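Local atomic coordinates of cutm, flavoprotein of carbon monoxide dehydrogenase (Hydrogenophaga pseudoflava, PDB entry 1FFV), a protein that binds FAD as the flavoprotein subunit of carbon monoxide dehydrogenase, where it probably passes electrons from the oxidation of CO to an outside acceptor. Residues 69-74 / 167-172; 133-138 / 146-151; 193-198 / 265-270; 197-202 / 213-218. One frame throughout, in Å; residues are numbered along the deposited sequence.

How the contacts relate
All four contacts are largely buried, and they divide between two antiparallel sheets. Contacts 1 and 2 belong to the FAD-binding part: their strands 166-173 and 135-140 are neighbours, and contact 2 is nested within the chain loop that contact 1 closes. Contacts 3 and 4 share Gly197 and Cys198 of strand 196-205 in the C-terminal part. Contacts 1, 2 and 4 are strand pairs built on backbone hydrogen bonds, whereas contact 3 is a strand-helix meeting of apolar groups beside another protein chain. Contacts 1 and 3 touch opposite ends of the FAD, adenine and flavin. A salt bridge between Glu133 and Arg213 links contact 2 to contact 4.

Contact 1 (69-74 / 167-172); sequences TVVIGA and MVEIRV. With FAD (flavin-adenine dinucleotide), chain J.
Val71 and Arg171 lie side by side and point the same way from a non-hydrogen-bonded antiparallel pair, with Val71 CG2 over one face of the guanidinium, 3.9 Å from Arg171 NH2. A methyl suits the weakly hydrated face of a guanidinium whose N-H groups point to their acceptors: Arg171 NE bonds Glu169 OE1 at 3.0 Å, nearly along the C-O axis, and Arg171 NH2 forms a salt bridge with Glu66 of strand 63-66, on the far side of 69-73. The other valine branch, CG1, is set anti to the backbone N (chi1 -169°) and touches Glu169 OE1 at 3.4 Å. Thr69 crosses the arginine at about a right angle, its CG2 3.6 Å from Arg171 NH1. Val70, Ile72, Ile170 and Val172 line the other face, where branched side chains pack against Leu91 and the helix residues Ile112 and Ile116. Beyond them, Ala74 N bonds Val168 O at 2.9 Å, and near the start of strand 166-173 the Met167 backbone pairs with the adenine: its N donates to FAD N1A at 2.7 Å, and its O accepts from N6A. This is an antiparallel sheet of the FAD-binding domain of molybdopterin dehydrogenases, with adenine held at a strand's start by main-chain atoms.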
# COMPACT_ATOMS: atom_id res chain seq x y z
N THR C 69 12.60 53.06 -36.75
CA THR C 69 11.46 52.38 -36.15
C THR C 69 11.86 51.03 -35.58
O THR C 69 12.54 50.25 -36.24
CB THR C 69 10.35 52.14 -37.21
OG1 THR C 69 9.89 53.40 -37.72
CG2 THR C 69 9.17 51.40 -36.60
N VAL C 70 11.49 50.77 -34.32
CA VAL C 70 11.78 49.48 -33.71
C VAL C 70 10.59 48.58 -34.03
O VAL C 70 9.44 48.98 -33.86
CB VAL C 70 11.99 49.59 -32.18
CG1 VAL C 70 12.18 48.20 -31.58
CG2 VAL C 70 13.21 50.45 -31.88
N VAL C 71 10.88 47.41 -34.58
CA VAL C 71 9.84 46.46 -34.95
C VAL C 71 9.86 45.28 -33.98
O VAL C 71 10.88 44.58 -33.85
CB VAL C 71 10.04 45.96 -36.39
CG1 VAL C 71 8.81 45.20 -36.86
CG2 VAL C 71 10.33 47.14 -37.31
N ILE C 72 8.73 45.08 -33.31
CA ILE C 72 8.59 44.00 -32.34
C ILE C 72 7.50 43.02 -32.76
O ILE C 72 6.33 43.40 -32.91
CB ILE C 72 8.24 44.57 -30.94
CG1 ILE C 72 9.31 45.58 -30.50
CG2 ILE C 72 8.13 43.45 -29.93
CD1 ILE C 72 8.97 46.34 -29.22
N GLY C 73 7.88 41.75 -32.93
CA GLY C 73 6.91 40.73 -33.30
C GLY C 73 5.82 40.61 -32.26
O GLY C 73 6.10 40.60 -31.06
N ALA C 74 4.57 40.52 -32.70
CA ALA C 74 3.43 40.41 -31.78
C ALA C 74 3.60 39.29 -30.76
O ALA C 74 3.14 39.41 -29.62
CB ALA C 74 2.14 40.22 -32.55
N MET C 167 -2.74 40.52 -35.25
CA MET C 167 -1.75 41.57 -35.06
C MET C 167 -0.41 40.92 -35.33
O MET C 167 -0.06 39.94 -34.68
CB MET C 167 -1.75 42.16 -33.64
CG MET C 167 -0.79 43.36 -33.51
SD MET C 167 -0.69 44.12 -31.88
CE MET C 167 -2.29 44.90 -31.75
N VAL C 168 0.31 41.45 -36.31
CA VAL C 168 1.61 40.91 -36.71
C VAL C 168 2.81 41.47 -35.94
O VAL C 168 3.66 40.71 -35.46
CB VAL C 168 1.82 41.10 -38.24
CG1 VAL C 168 3.26 40.77 -38.64
CG2 VAL C 168 0.85 40.21 -39.00
N GLU C 169 2.87 42.79 -35.81
CA GLU C 169 3.99 43.42 -35.12
C GLU C 169 3.65 44.77 -34.52
O GLU C 169 2.67 45.42 -34.90
CB GLU C 169 5.16 43.57 -36.10
CG GLU C 169 4.78 44.28 -37.39
CD GLU C 169 5.86 44.24 -38.47
OE1 GLU C 169 6.18 45.32 -39.02
OE2 GLU C 169 6.37 43.14 -38.78
N ILE C 170 4.47 45.19 -33.57
CA ILE C 170 4.31 46.47 -32.91
C ILE C 170 5.48 47.36 -33.33
O ILE C 170 6.65 47.04 -33.07
CB ILE C 170 4.25 46.32 -31.36
CG1 ILE C 170 2.94 45.63 -30.93
CG2 ILE C 170 4.34 47.69 -30.68
CD1 ILE C 170 2.94 44.13 -31.06
N ARG C 171 5.16 48.44 -34.02
CA ARG C 171 6.17 49.37 -34.50
C ARG C 171 6.20 50.62 -33.64
O ARG C 171 5.18 51.27 -33.43
CB ARG C 171 5.87 49.78 -35.94
CG ARG C 171 5.64 48.63 -36.88
CD ARG C 171 5.55 49.13 -38.29
NE ARG C 171 6.32 48.27 -39.16
CZ ARG C 171 7.45 48.61 -39.77
NH1 ARG C 171 7.96 49.83 -39.64
NH2 ARG C 171 8.12 47.68 -40.42
N VAL C 172 7.38 50.97 -33.16
CA VAL C 172 7.51 52.14 -32.32
C VAL C 172 8.78 52.93 -32.63
O VAL C 172 9.83 52.35 -32.91
CB VAL C 172 7.38 51.78 -30.79
CG1 VAL C 172 7.63 50.32 -30.54
CG2 VAL C 172 8.30 52.64 -29.93
PA FAD J . -3.72 35.38 -24.72
O1A FAD J . -3.86 34.47 -25.88
O2A FAD J . -3.94 34.90 -23.47
O5B FAD J . -4.74 36.43 -25.01
C5B FAD J . -4.71 37.14 -26.24
C4B FAD J . -6.07 37.78 -26.44
O4B FAD J . -5.85 38.68 -27.57
C3B FAD J . -7.16 36.90 -26.98
O3B FAD J . -8.43 37.46 -27.05
C2B FAD J . -6.52 36.51 -28.29
O2B FAD J . -7.43 35.89 -29.13
C1B FAD J . -6.05 37.84 -28.79
N9A FAD J . -4.73 37.88 -29.41
C8A FAD J . -3.55 37.42 -28.89
N7A FAD J . -2.52 37.61 -29.70
C5A FAD J . -3.06 38.21 -30.81
C6A FAD J . -2.46 38.68 -32.05
N6A FAD J . -1.19 38.59 -32.34
N1A FAD J . -3.34 39.23 -32.93
C2A FAD J . -4.66 39.35 -32.68
N3A FAD J . -5.30 38.96 -31.57
C4A FAD J . -4.45 38.40 -30.66
N1 FAD J . -0.68 41.80 -17.67
C2 FAD J . -0.29 43.04 -17.42
O2 FAD J . -0.25 43.86 -18.27
N3 FAD J . 0.11 43.47 -16.13
C4 FAD J . 0.11 42.61 -15.06
O4 FAD J . 0.46 43.01 -13.97
C4X FAD J . -0.33 41.25 -15.31
N5 FAD J . -0.35 40.37 -14.31
C5X FAD J . -0.77 39.11 -14.60
C6 FAD J . -0.79 38.20 -13.54
C7 FAD J . -1.19 36.91 -13.72
C7M FAD J . -1.21 35.95 -12.55
C8 FAD J . -1.59 36.45 -15.02
C8M FAD J . -2.04 35.03 -15.24
C9 FAD J . -1.57 37.35 -16.10
C9A FAD J . -1.16 38.66 -15.89
N10 FAD J . -1.12 39.62 -16.94
C10 FAD J . -0.72 40.88 -16.68
C1' FAD J . -1.50 39.20 -18.33
C2' FAD J . -0.45 38.80 -19.47
O2' FAD J . 0.22 39.98 -19.11
C3' FAD J . -1.71 38.64 -20.31
O3' FAD J . -0.85 37.47 -20.30
C4' FAD J . -1.62 38.41 -21.80
O4' FAD J . -2.51 39.51 -21.44
C5' FAD J . -2.78 38.14 -22.76
O5' FAD J . -1.40 37.95 -23.57
P FAD J . -1.16 36.53 -24.10
O1P FAD J . 0.13 36.67 -24.95
O2P FAD J . -1.05 35.57 -23.11
O3P FAD J . -2.33 36.15 -24.90

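Contact 2 (133-138 / 146-151); sequences EAHFVL and TVPADG
Ala134 O is gripped twice: Ala149 N donates to it at 3.0 Å from well above the carbonyl plane, and a water donates at 2.8 Å. The same water accepts from Asp150 N, so it ties the turn after Pro148 back to the neighbouring strand. The next link is shorter and straighter, Phe136 N to Val147 O at 2.7 Å with an N-H...O angle of 169°. On one face of the pair His135 lies obliquely across Pro148, its CD2 3.5 Å from Pro148 CA, while its CB meets Thr146 CG2 at 3.6 Å. Proline suits a non-hydrogen-bonded position, where its missing N-H costs this pair nothing. An alanine in place of His135 has no ring to lie against Pro148 CA and CB, and that side of the proline would probably be left more open to solvent. The opposite face is apolar. Phe136 CG stands anti to the carbonyl carbon (chi1 -48°), which sends the ring toward Ala149, where CZ is 3.6 Å from the small CB; the ring also meets Phe152 edge-to-face. The whole is a beta hairpin, strands 135-140 and 143-148, whose second strand is an outermost one of the five-stranded antiparallel sheet.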
# COMPACT_ATOMS: atom_id res chain seq x y z
N GLU C 133 4.10 56.05 -28.53
CA GLU C 133 3.52 56.35 -29.84
C GLU C 133 3.60 55.19 -30.83
O GLU C 133 3.82 55.38 -32.03
CB GLU C 133 4.18 57.60 -30.45
CG GLU C 133 4.01 58.85 -29.61
CD GLU C 133 4.74 60.04 -30.20
OE1 GLU C 133 4.19 60.70 -31.09
OE2 GLU C 133 5.88 60.31 -29.77
N ALA C 134 3.38 53.98 -30.32
CA ALA C 134 3.43 52.79 -31.14
C ALA C 134 2.30 52.71 -32.16
O ALA C 134 1.31 53.43 -32.08
CB ALA C 134 3.40 51.56 -30.25
N HIS C 135 2.50 51.84 -33.14
CA HIS C 135 1.52 51.59 -34.17
C HIS C 135 1.48 50.07 -34.34
O HIS C 135 2.50 49.40 -34.17
CB HIS C 135 1.90 52.27 -35.48
CG HIS C 135 1.69 53.76 -35.46
ND1 HIS C 135 2.55 54.62 -34.83
CD2 HIS C 135 0.72 54.52 -36.01
CE1 HIS C 135 2.12 55.86 -34.98
NE2 HIS C 135 1.01 55.83 -35.69
N PHE C 136 0.31 49.54 -34.62
CA PHE C 136 0.14 48.11 -34.76
C PHE C 136 -0.24 47.67 -36.17
O PHE C 136 -1.18 48.20 -36.76
CB PHE C 136 -0.94 47.64 -33.77
CG PHE C 136 -0.76 48.17 -32.37
CD1 PHE C 136 0.48 48.15 -31.76
CD2 PHE C 136 -1.85 48.71 -31.68
CE1 PHE C 136 0.65 48.66 -30.47
CE2 PHE C 136 -1.69 49.22 -30.39
CZ PHE C 136 -0.44 49.20 -29.79
N VAL C 137 0.47 46.68 -36.69
CA VAL C 137 0.21 46.14 -38.02
C VAL C 137 -0.77 44.96 -37.93
O VAL C 137 -0.49 43.97 -37.25
CB VAL C 137 1.52 45.67 -38.68
CG1 VAL C 137 1.24 45.12 -40.06
CG2 VAL C 137 2.50 46.83 -38.76
N LEU C 138 -1.91 45.08 -38.61
CA LEU C 138 -2.95 44.04 -38.60
C LEU C 138 -3.13 43.38 -39.96
O LEU C 138 -3.27 44.06 -40.98
CB LEU C 138 -4.29 44.63 -38.18
CG LEU C 138 -4.31 45.65 -37.04
CD1 LEU C 138 -5.75 46.05 -36.71
CD2 LEU C 138 -3.61 45.07 -35.82
N THR C 146 -2.14 49.50 -40.77
CA THR C 146 -1.49 49.92 -39.55
C THR C 146 -2.34 50.95 -38.84
O THR C 146 -2.83 51.91 -39.45
CB THR C 146 -0.08 50.49 -39.82
OG1 THR C 146 0.73 49.47 -40.41
CG2 THR C 146 0.57 50.94 -38.52
N VAL C 147 -2.55 50.74 -37.54
CA VAL C 147 -3.34 51.65 -36.72
C VAL C 147 -2.52 52.11 -35.52
O VAL C 147 -1.62 51.39 -35.06
CB VAL C 147 -4.64 50.97 -36.24
CG1 VAL C 147 -5.55 50.70 -37.44
CG2 VAL C 147 -4.33 49.67 -35.50
N PRO C 148 -2.76 53.35 -35.04
CA PRO C 148 -2.03 53.89 -33.89
C PRO C 148 -2.52 53.34 -32.55
O PRO C 148 -3.69 52.97 -32.41
CB PRO C 148 -2.30 55.38 -33.99
CG PRO C 148 -3.70 55.41 -34.49
CD PRO C 148 -3.68 54.36 -35.59
N ALA C 149 -1.61 53.26 -31.59
CA ALA C 149 -1.96 52.80 -30.25
C ALA C 149 -2.98 53.80 -29.71
O ALA C 149 -4.00 53.42 -29.15
CB ALA C 149 -0.72 52.77 -29.37
N ASP C 150 -2.71 55.09 -29.95
CA ASP C 150 -3.60 56.16 -29.51
C ASP C 150 -4.83 56.18 -30.42
O ASP C 150 -4.88 56.89 -31.41
CB ASP C 150 -2.87 57.50 -29.57
CG ASP C 150 -3.76 58.68 -29.20
OD1 ASP C 150 -4.57 58.54 -28.27
OD2 ASP C 150 -3.64 59.74 -29.84
N GLY C 151 -5.80 55.34 -30.10
CA GLY C 151 -7.01 55.25 -30.90
C GLY C 151 -7.42 53.81 -31.10
O GLY C 151 -8.52 53.53 -31.60
O HOH W 1 0.07 55.76 -31.16

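Contact 3 (193-198 / 265-270); sequences WATAGC and DYKTAM. With FAD (flavin-adenine dinucleotide), chain J.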
# COMPACT_ATOMS: atom_id res chain seq x y z
N TRP C 193 -2.27 43.41 -11.00
CA TRP C 193 -2.61 44.50 -11.90
C TRP C 193 -2.58 45.81 -11.11
O TRP C 193 -2.81 45.83 -9.91
CB TRP C 193 -3.97 44.27 -12.54
CG TRP C 193 -3.92 43.21 -13.61
CD1 TRP C 193 -3.74 43.40 -14.95
CD2 TRP C 193 -4.06 41.79 -13.42
NE1 TRP C 193 -3.76 42.20 -15.61
CE2 TRP C 193 -3.96 41.19 -14.70
CE3 TRP C 193 -4.25 40.98 -12.30
CZ2 TRP C 193 -4.06 39.81 -14.89
CZ3 TRP C 193 -4.35 39.61 -12.49
CH2 TRP C 193 -4.25 39.03 -13.78
N ALA C 194 -2.25 46.89 -11.80
CA ALA C 194 -2.17 48.19 -11.16
C ALA C 194 -3.49 48.68 -10.60
O ALA C 194 -4.56 48.39 -11.15
CB ALA C 194 -1.62 49.21 -12.14
N THR C 195 -3.41 49.37 -9.47
CA THR C 195 -4.58 50.01 -8.87
C THR C 195 -4.72 51.29 -9.71
O THR C 195 -5.81 51.78 -9.97
CB THR C 195 -4.33 50.39 -7.40
OG1 THR C 195 -4.15 49.20 -6.62
CG2 THR C 195 -5.51 51.17 -6.84
N ALA C 196 -3.57 51.81 -10.13
CA ALA C 196 -3.47 53.00 -10.96
C ALA C 196 -2.03 53.04 -11.49
O ALA C 196 -1.10 52.62 -10.80
CB ALA C 196 -3.78 54.24 -10.15
N GLY C 197 -1.86 53.50 -12.72
CA GLY C 197 -0.52 53.59 -13.28
C GLY C 197 -0.43 54.72 -14.28
O GLY C 197 -1.45 55.16 -14.82
N CYS C 198 0.78 55.21 -14.51
CA CYS C 198 0.99 56.28 -15.47
C CYS C 198 2.29 56.12 -16.24
O CYS C 198 3.37 55.98 -15.66
CB CYS C 198 0.98 57.65 -14.79
SG CYS C 198 1.47 59.03 -15.90
N ASP C 265 -12.72 57.25 -5.78
CA ASP C 265 -12.04 58.27 -4.99
C ASP C 265 -10.54 57.98 -4.86
O ASP C 265 -9.71 58.83 -5.19
CB ASP C 265 -12.72 58.35 -3.61
CG ASP C 265 -12.11 59.41 -2.71
OD1 ASP C 265 -11.73 60.49 -3.21
OD2 ASP C 265 -12.03 59.16 -1.48
N TYR C 266 -10.20 56.76 -4.44
CA TYR C 266 -8.80 56.35 -4.28
C TYR C 266 -8.05 56.19 -5.60
O TYR C 266 -6.92 56.68 -5.73
CB TYR C 266 -8.72 55.04 -3.48
CG TYR C 266 -7.30 54.57 -3.20
CD1 TYR C 266 -6.40 55.37 -2.51
CD2 TYR C 266 -6.88 53.30 -3.59
CE1 TYR C 266 -5.11 54.93 -2.21
CE2 TYR C 266 -5.59 52.85 -3.29
CZ TYR C 266 -4.71 53.67 -2.60
OH TYR C 266 -3.45 53.24 -2.28
N LYS C 267 -8.67 55.52 -6.57
CA LYS C 267 -8.00 55.32 -7.86
C LYS C 267 -7.69 56.63 -8.57
O LYS C 267 -6.60 56.80 -9.12
CB LYS C 267 -8.80 54.38 -8.76
CG LYS C 267 -8.92 52.97 -8.20
CD LYS C 267 -9.61 52.03 -9.17
CE LYS C 267 -9.84 50.67 -8.55
NZ LYS C 267 -10.32 49.69 -9.56
N THR C 268 -8.63 57.57 -8.51
CA THR C 268 -8.44 58.87 -9.13
C THR C 268 -7.29 59.59 -8.46
O THR C 268 -6.38 60.09 -9.14
CB THR C 268 -9.71 59.73 -9.03
OG1 THR C 268 -10.73 59.17 -9.86
CG2 THR C 268 -9.43 61.15 -9.50
N ALA C 269 -7.31 59.63 -7.13
CA ALA C 269 -6.25 60.29 -6.36
C ALA C 269 -4.90 59.65 -6.66
O ALA C 269 -3.90 60.35 -6.80
CB ALA C 269 -6.56 60.22 -4.87
N MET C 270 -4.88 58.33 -6.77
CA MET C 270 -3.64 57.63 -7.05
C MET C 270 -3.15 57.87 -8.48
O MET C 270 -1.94 57.93 -8.72
CB MET C 270 -3.79 56.14 -6.75
CG MET C 270 -3.96 55.87 -5.25
SD MET C 270 -2.62 56.57 -4.24
CE MET C 270 -3.39 58.05 -3.60
PA FAD J . -3.72 35.38 -24.72
O1A FAD J . -3.86 34.47 -25.88
O2A FAD J . -3.94 34.90 -23.47
O5B FAD J . -4.74 36.43 -25.01
C5B FAD J . -4.71 37.14 -26.24
C4B FAD J . -6.07 37.78 -26.44
O4B FAD J . -5.85 38.68 -27.57
C3B FAD J . -7.16 36.90 -26.98
O3B FAD J . -8.43 37.46 -27.05
C2B FAD J . -6.52 36.51 -28.29
O2B FAD J . -7.43 35.89 -29.13
C1B FAD J . -6.05 37.84 -28.79
N9A FAD J . -4.73 37.88 -29.41
C8A FAD J . -3.55 37.42 -28.89
N7A FAD J . -2.52 37.61 -29.70
C5A FAD J . -3.06 38.21 -30.81
C6A FAD J . -2.46 38.68 -32.05
N6A FAD J . -1.19 38.59 -32.34
N1A FAD J . -3.34 39.23 -32.93
C2A FAD J . -4.66 39.35 -32.68
N3A FAD J . -5.30 38.96 -31.57
C4A FAD J . -4.45 38.40 -30.66
N1 FAD J . -0.68 41.80 -17.67
C2 FAD J . -0.29 43.04 -17.42
O2 FAD J . -0.25 43.86 -18.27
N3 FAD J . 0.11 43.47 -16.13
C4 FAD J . 0.11 42.61 -15.06
O4 FAD J . 0.46 43.01 -13.97
C4X FAD J . -0.33 41.25 -15.31
N5 FAD J . -0.35 40.37 -14.31
C5X FAD J . -0.77 39.11 -14.60
C6 FAD J . -0.79 38.20 -13.54
C7 FAD J . -1.19 36.91 -13.72
C7M FAD J . -1.21 35.95 -12.55
C8 FAD J . -1.59 36.45 -15.02
C8M FAD J . -2.04 35.03 -15.24
C9 FAD J . -1.57 37.35 -16.10
C9A FAD J . -1.16 38.66 -15.89
N10 FAD J . -1.12 39.62 -16.94
C10 FAD J . -0.72 40.88 -16.68
C1' FAD J . -1.50 39.20 -18.33
C2' FAD J . -0.45 38.80 -19.47
O2' FAD J . 0.22 39.98 -19.11
C3' FAD J . -1.71 38.64 -20.31
O3' FAD J . -0.85 37.47 -20.30
C4' FAD J . -1.62 38.41 -21.80
O4' FAD J . -2.51 39.51 -21.44
C5' FAD J . -2.78 38.14 -22.76
O5' FAD J . -1.40 37.95 -23.57
P FAD J . -1.16 36.53 -24.10
O1P FAD J . 0.13 36.67 -24.95
O2P FAD J . -1.05 35.57 -23.11
O3P FAD J . -2.33 36.15 -24.90
O HOH W 2 -7.69 49.91 -10.76
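Ala196 of strand 196-205 comes nearest the helix at Lys267, with the two CA atoms 6.0 Å apart. Its small CB allows this approach and touches Met270 CB at 3.9 Å. Thr195 turns CG2 anti to the backbone N (chi1 -65°), which brings that methyl to Tyr266 CE2 at 3.9 Å, the two side chains crossing at about a right angle. Met270 CG lies over one face of the same tyrosine ring. Lys267, extended beyond CG, crosses Thr195 at about a right angle; its CG packs 4.1 Å from Thr195 CG2 and lies 3.8 Å from Thr195 O. Its NZ goes on to Asp259 and Ala257 O and to a water at 2.9 Å, which lies 2.8 Å from Thr195 O. At the far end of the loop Trp193 presents a face of its indole to the flavin, with CZ2 3.3 Å from FAD C9A. A serine in place of Trp193 offers no indole to stack on the isoalloxazine, which would probably be freer to shift. Tyr266 OH bonds the backbone of another protein chain, and Asp265 forms salt bridges to a basic side chain there. Segment 193-198 and the helix thus meet mainly through apolar groups and carbonyl oxygens; the polar link between them is the water from Lys267 NZ to Thr195 O, while the polar ends of Tyr266 and Asp265 are spent on the subunit interface.

Contact 4 (197-202 / 213-218); sequences GCAVVM and RIALTN
Ala199 and Ala215 exchange two backbone bonds: Ala199 N reaches Ala215 O at 2.8 Å, and Ala215 N reaches Ala199 O at 2.9 Å. Arg213 N likewise donates to Val201 O at 2.9 Å, and Val201 N answers to Arg213 O. At the other end Thr217 N meets Gly197 O at 2.8 Å in an almost straight line (176°), though from above the carbonyl plane, while the return bond from Gly197 N to Thr217 O is longer, 3.1 Å, and bent to 138°. Glycine suits this spot because a CB on it would fall 3.2 Å from Thr217 CB. The pair is the beta hairpin of strands 196-205 and 208-217, at the middle of the four-stranded antiparallel sheet of the C-terminal domain. The residues between the bonded pairs therefore bond outward: Cys198 and Val200 to strand 180-186, Ile214 and Leu216 to the segment round 224-226. Ile214 N is hydrogen-bonded to Glu230 OE1. On the face of Cys198, Val200 and Ile214, Cys198 SG stands anti to the backbone N (chi1 172°), which places it 4.0 Å from Ile214 CG2; Ala278 of helix 264-285 covers Cys198 and Val200. On the other face Ala199, Ala215, Val201 and Thr217 pack on Ala127 and Ala131 of helix 125-131, the alanines letting it come close. Polar groups here are met from outside the pair: Thr217 OG1 by Tyr183 OH, and the guanidinium of Arg213, close to that of Arg225, by a salt bridge from NH2 to Glu133. Asn218 ND2, past the strand's end, donates to Ala194 O.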
# COMPACT_ATOMS: atom_id res chain seq x y z
N GLY C 197 -1.86 53.50 -12.72
CA GLY C 197 -0.52 53.59 -13.28
C GLY C 197 -0.43 54.72 -14.28
O GLY C 197 -1.45 55.16 -14.82
N CYS C 198 0.78 55.21 -14.51
CA CYS C 198 0.99 56.28 -15.47
C CYS C 198 2.29 56.12 -16.24
O CYS C 198 3.37 55.98 -15.66
CB CYS C 198 0.98 57.65 -14.79
SG CYS C 198 1.47 59.03 -15.90
N ALA C 199 2.16 56.11 -17.57
CA ALA C 199 3.29 55.99 -18.47
C ALA C 199 3.59 57.38 -19.03
O ALA C 199 2.67 58.11 -19.42
CB ALA C 199 2.98 55.01 -19.60
N VAL C 200 4.87 57.73 -19.06
CA VAL C 200 5.31 59.03 -19.57
C VAL C 200 6.58 58.94 -20.42
O VAL C 200 7.51 58.20 -20.10
CB VAL C 200 5.62 60.02 -18.41
CG1 VAL C 200 6.44 61.21 -18.92
CG2 VAL C 200 4.34 60.52 -17.77
N VAL C 201 6.59 59.70 -21.51
CA VAL C 201 7.76 59.82 -22.38
C VAL C 201 7.84 61.32 -22.62
O VAL C 201 6.83 61.96 -22.94
CB VAL C 201 7.58 59.10 -23.74
CG1 VAL C 201 8.84 59.27 -24.58
CG2 VAL C 201 7.30 57.62 -23.54
N MET C 202 9.01 61.91 -22.38
CA MET C 202 9.18 63.35 -22.57
C MET C 202 10.57 63.77 -23.03
O MET C 202 11.56 63.06 -22.82
CB MET C 202 8.80 64.12 -21.29
CG MET C 202 9.86 64.11 -20.19
SD MET C 202 9.36 65.06 -18.71
CE MET C 202 9.78 66.61 -19.18
N ARG C 213 4.16 62.87 -23.65
CA ARG C 213 3.14 61.84 -23.84
C ARG C 213 2.78 61.34 -22.46
O ARG C 213 3.66 60.85 -21.73
CB ARG C 213 3.66 60.64 -24.64
CG ARG C 213 3.45 60.66 -26.15
CD ARG C 213 2.30 61.52 -26.63
NE ARG C 213 2.43 61.75 -28.06
CZ ARG C 213 2.79 62.92 -28.61
NH1 ARG C 213 3.03 63.97 -27.84
NH2 ARG C 213 2.99 63.00 -29.92
N ILE C 214 1.51 61.44 -22.09
CA ILE C 214 1.04 60.97 -20.79
C ILE C 214 -0.11 59.99 -20.99
O ILE C 214 -1.08 60.31 -21.67
CB ILE C 214 0.55 62.14 -19.90
CG1 ILE C 214 1.66 63.17 -19.69
CG2 ILE C 214 0.07 61.62 -18.55
CD1 ILE C 214 1.21 64.44 -19.01
N ALA C 215 0.01 58.80 -20.41
CA ALA C 215 -1.02 57.77 -20.52
C ALA C 215 -1.33 57.15 -19.16
O ALA C 215 -0.43 56.97 -18.32
CB ALA C 215 -0.61 56.71 -21.54
N LEU C 216 -2.60 56.78 -18.96
CA LEU C 216 -3.07 56.24 -17.69
C LEU C 216 -3.58 54.80 -17.71
O LEU C 216 -4.42 54.44 -18.54
CB LEU C 216 -4.19 57.15 -17.18
CG LEU C 216 -3.94 58.66 -17.21
CD1 LEU C 216 -5.17 59.41 -16.74
CD2 LEU C 216 -2.73 59.01 -16.36
N THR C 217 -3.12 54.00 -16.74
CA THR C 217 -3.50 52.60 -16.60
C THR C 217 -4.54 52.32 -15.51
O THR C 217 -4.40 52.79 -14.38
CB THR C 217 -2.27 51.70 -16.31
OG1 THR C 217 -1.33 51.81 -17.37
CG2 THR C 217 -2.69 50.23 -16.14
N ASN C 218 -5.53 51.52 -15.87
CA ASN C 218 -6.61 51.07 -14.99
C ASN C 218 -7.45 52.11 -14.25
O ASN C 218 -7.93 51.85 -13.14
CB ASN C 218 -6.08 50.03 -13.99
CG ASN C 218 -7.08 48.90 -13.74
OD1 ASN C 218 -8.09 48.80 -14.44
ND2 ASN C 218 -6.81 48.05 -12.75